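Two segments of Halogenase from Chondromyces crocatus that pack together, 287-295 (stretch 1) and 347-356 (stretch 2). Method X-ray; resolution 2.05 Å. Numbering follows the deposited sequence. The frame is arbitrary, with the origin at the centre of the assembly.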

# COMPACT_ATOMS: atom_id res chain seq x y z
N SER A 287 9.29 2.96 2.24
CA SER A 287 9.09 3.46 0.87
C SER A 287 10.21 3.00 -0.07
O SER A 287 11.36 3.34 0.14
CB SER A 287 8.97 4.98 0.82
OG SER A 287 8.54 5.39 -0.49
N TYR A 288 9.87 2.24 -1.10
CA TYR A 288 10.88 1.61 -1.96
C TYR A 288 10.24 1.05 -3.22
O TYR A 288 9.02 0.91 -3.29
CB TYR A 288 11.62 0.47 -1.23
CG TYR A 288 10.70 -0.53 -0.59
CD1 TYR A 288 10.03 -1.47 -1.36
CD2 TYR A 288 10.47 -0.52 0.79
CE1 TYR A 288 9.15 -2.38 -0.78
CE2 TYR A 288 9.59 -1.43 1.38
CZ TYR A 288 8.93 -2.35 0.58
OH TYR A 288 8.05 -3.25 1.13
N CYS A 289 11.08 0.73 -4.19
CA CYS A 289 10.64 0.04 -5.39
C CYS A 289 11.77 -0.92 -5.77
O CYS A 289 12.94 -0.65 -5.52
CB CYS A 289 10.36 1.03 -6.52
SG CYS A 289 9.56 0.33 -8.01
N ASN A 290 11.40 -2.05 -6.36
CA ASN A 290 12.39 -3.00 -6.84
C ASN A 290 12.81 -2.73 -8.28
O ASN A 290 12.02 -2.22 -9.08
CB ASN A 290 11.86 -4.43 -6.67
CG ASN A 290 12.22 -5.02 -5.31
OD1 ASN A 290 13.20 -5.74 -5.19
ND2 ASN A 290 11.43 -4.68 -4.28
N THR A 291 14.06 -3.06 -8.62
CA THR A 291 14.58 -2.88 -9.99
C THR A 291 13.89 -3.78 -11.01
O THR A 291 13.95 -3.53 -12.22
CB THR A 291 16.11 -3.08 -10.09
OG1 THR A 291 16.47 -4.32 -9.47
CG2 THR A 291 16.85 -1.95 -9.38
N SER A 292 13.23 -4.83 -10.51
CA SER A 292 12.49 -5.75 -11.36
C SER A 292 11.38 -6.40 -10.55
O SER A 292 11.56 -6.63 -9.35
CB SER A 292 13.41 -6.85 -11.91
OG SER A 292 12.72 -7.66 -12.86
N PHE A 293 10.25 -6.66 -11.20
CA PHE A 293 9.10 -7.33 -10.55
C PHE A 293 8.93 -8.79 -10.97
O PHE A 293 8.08 -9.50 -10.42
CB PHE A 293 7.78 -6.58 -10.80
CG PHE A 293 7.74 -5.17 -10.25
CD1 PHE A 293 8.55 -4.77 -9.18
CD2 PHE A 293 6.85 -4.24 -10.78
CE1 PHE A 293 8.49 -3.46 -8.68
CE2 PHE A 293 6.80 -2.93 -10.29
CZ PHE A 293 7.62 -2.55 -9.23
N TRP A 294 9.73 -9.24 -11.94
CA TRP A 294 9.74 -10.66 -12.33
C TRP A 294 11.09 -11.08 -12.94
O TRP A 294 11.88 -10.23 -13.37
CB TRP A 294 8.60 -10.95 -13.32
CG TRP A 294 8.86 -10.41 -14.68
CD1 TRP A 294 8.79 -9.11 -15.07
CD2 TRP A 294 9.24 -11.16 -15.84
NE1 TRP A 294 9.09 -9.00 -16.41
CE2 TRP A 294 9.37 -10.25 -16.91
CE3 TRP A 294 9.46 -12.53 -16.09
CZ2 TRP A 294 9.73 -10.65 -18.20
CZ3 TRP A 294 9.81 -12.92 -17.38
CH2 TRP A 294 9.95 -11.98 -18.41
N LYS A 295 11.37 -12.37 -12.98
CA LYS A 295 12.57 -12.81 -13.70
C LYS A 295 12.32 -13.93 -14.72
O LYS A 295 12.25 -13.67 -15.93
CB LYS A 295 13.75 -13.09 -12.76
CG LYS A 295 13.52 -14.17 -11.73
CD LYS A 295 14.84 -14.67 -11.12
CE LYS A 295 15.95 -14.81 -12.18
NZ LYS A 295 17.08 -15.70 -11.75
N PHE A 347 2.41 -7.10 -16.98
CA PHE A 347 2.25 -7.00 -15.56
C PHE A 347 3.10 -5.87 -14.94
O PHE A 347 2.57 -4.99 -14.27
CB PHE A 347 2.61 -8.36 -14.93
CG PHE A 347 3.16 -8.26 -13.54
CD1 PHE A 347 2.44 -7.65 -12.52
CD2 PHE A 347 4.39 -8.81 -13.24
CE1 PHE A 347 2.94 -7.58 -11.23
CE2 PHE A 347 4.90 -8.75 -11.96
CZ PHE A 347 4.16 -8.13 -10.94
N GLU A 348 4.42 -5.90 -15.17
CA GLU A 348 5.33 -4.88 -14.65
C GLU A 348 5.00 -3.47 -15.16
O GLU A 348 5.00 -2.50 -14.39
CB GLU A 348 6.79 -5.24 -14.92
CG GLU A 348 7.78 -4.33 -14.17
CD GLU A 348 9.15 -4.92 -13.96
OE1 GLU A 348 10.13 -4.13 -13.94
OE2 GLU A 348 9.27 -6.15 -13.76
N ARG A 349 4.67 -3.37 -16.45
CA ARG A 349 4.34 -2.09 -17.07
C ARG A 349 3.12 -1.46 -16.38
O ARG A 349 3.19 -0.32 -15.95
CB ARG A 349 4.08 -2.28 -18.56
CG ARG A 349 3.93 -0.99 -19.34
CD ARG A 349 3.46 -1.26 -20.78
NE ARG A 349 2.09 -1.79 -20.83
CZ ARG A 349 0.99 -1.04 -20.89
NH1 ARG A 349 1.08 0.30 -20.88
NH2 ARG A 349 -0.20 -1.61 -20.94
N ARG A 350 2.03 -2.21 -16.27
CA ARG A 350 0.81 -1.78 -15.61
C ARG A 350 1.00 -1.44 -14.13
O ARG A 350 0.46 -0.45 -13.63
CB ARG A 350 -0.24 -2.89 -15.72
CG ARG A 350 -1.43 -2.61 -16.60
CD ARG A 350 -1.14 -2.87 -18.05
NE ARG A 350 -2.31 -3.44 -18.71
CZ ARG A 350 -3.33 -2.76 -19.22
NH1 ARG A 350 -3.36 -1.42 -19.17
NH2 ARG A 350 -4.32 -3.42 -19.79
N TYR A 351 1.75 -2.29 -13.43
CA TYR A 351 2.02 -2.12 -12.00
C TYR A 351 2.83 -0.84 -11.74
O TYR A 351 2.50 -0.06 -10.84
CB TYR A 351 2.75 -3.37 -11.48
CG TYR A 351 2.88 -3.54 -9.95
CD1 TYR A 351 2.24 -2.70 -9.04
CD2 TYR A 351 3.63 -4.60 -9.44
CE1 TYR A 351 2.36 -2.90 -7.65
CE2 TYR A 351 3.77 -4.80 -8.06
CZ TYR A 351 3.13 -3.96 -7.17
OH TYR A 351 3.26 -4.19 -5.82
N ARG A 352 3.89 -0.64 -12.51
CA ARG A 352 4.73 0.55 -12.40
C ARG A 352 3.93 1.82 -12.73
O ARG A 352 4.17 2.88 -12.16
CB ARG A 352 5.95 0.45 -13.33
CG ARG A 352 7.03 -0.50 -12.84
CD ARG A 352 8.33 -0.45 -13.67
NE ARG A 352 9.28 -1.41 -13.10
CZ ARG A 352 10.02 -1.20 -12.02
NH1 ARG A 352 9.98 -0.02 -11.39
NH2 ARG A 352 10.82 -2.16 -11.56
N ARG A 353 2.97 1.70 -13.65
CA ARG A 353 2.11 2.82 -14.01
C ARG A 353 1.25 3.26 -12.84
O ARG A 353 1.18 4.45 -12.55
CB ARG A 353 1.24 2.50 -15.23
CG ARG A 353 2.01 2.58 -16.51
CD ARG A 353 1.31 1.89 -17.68
NE ARG A 353 0.24 2.69 -18.27
CZ ARG A 353 0.42 3.73 -19.07
NH1 ARG A 353 1.64 4.16 -19.38
NH2 ARG A 353 -0.63 4.37 -19.57
N GLU A 354 0.63 2.29 -12.15
CA GLU A 354 -0.24 2.61 -11.02
C GLU A 354 0.57 3.08 -9.79
O GLU A 354 0.17 4.02 -9.11
CB GLU A 354 -1.14 1.42 -10.68
CG GLU A 354 -2.18 1.69 -9.58
CD GLU A 354 -3.36 2.61 -10.01
OE1 GLU A 354 -3.45 3.05 -11.18
OE2 GLU A 354 -4.22 2.87 -9.15
N TYR A 355 1.69 2.40 -9.53
CA TYR A 355 2.63 2.81 -8.47
C TYR A 355 3.17 4.23 -8.73
O TYR A 355 3.23 5.04 -7.80
CB TYR A 355 3.78 1.80 -8.35
CG TYR A 355 4.99 2.28 -7.58
CD1 TYR A 355 5.04 2.19 -6.18
CD2 TYR A 355 6.10 2.80 -8.25
CE1 TYR A 355 6.17 2.63 -5.47
CE2 TYR A 355 7.23 3.25 -7.55
CZ TYR A 355 7.25 3.16 -6.17
OH TYR A 355 8.36 3.58 -5.50
N GLY A 356 3.56 4.49 -9.97
CA GLY A 356 4.05 5.79 -10.43
C GLY A 356 3.05 6.93 -10.30
O GLY A 356 3.40 8.05 -9.90
O HOH W 1 8.37 4.33 -2.99
O HOH W 2 12.44 -4.13 -14.71

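Stretch 2 is helical throughout, with backbone hydrogen bonds such as Arg352 N to Glu348 O (2.9 Å). In stretch 1, residues 288-290 form a short strand that runs nearly antiparallel to the helix, at 168°. The axes of strand and helix come no closer than 11.5 Å, so side chains fill the space between them. After the strand the chain comes closer: the CA atoms of Phe293 and Glu348 are 6.1 Å apart.

Phe293 has the largest area covered in the contact. Its CB points toward the helix, and its ring lies between two helix residues. The guanidinium of Arg352 stacks flat on one face, with planes at 5° and CZ 4.2 Å from the ring centroid, a cation-pi arrangement. Tyr351 covers the opposite face, its ring inclined at 43°.

Two hydrogen bonds tie the loop and strand backbone to helix side chains. Arg352 NH2 donates to Asn290 O (2.8 Å), and Phe293 N donates to Glu348 OE2 (2.8 Å). The two helix residues also form a salt bridge, Arg352 NE to Glu348 OE1 (3.0 Å), which links both anchors. Water 2 joins Glu348 OE1 to Thr291 O.

Within the strand, Cys289 packs on the helix, with SG 3.8 Å from Tyr355 CE2. Water 1 connects Tyr355 OH (2.6 Å from the water O) with Ser287 OG.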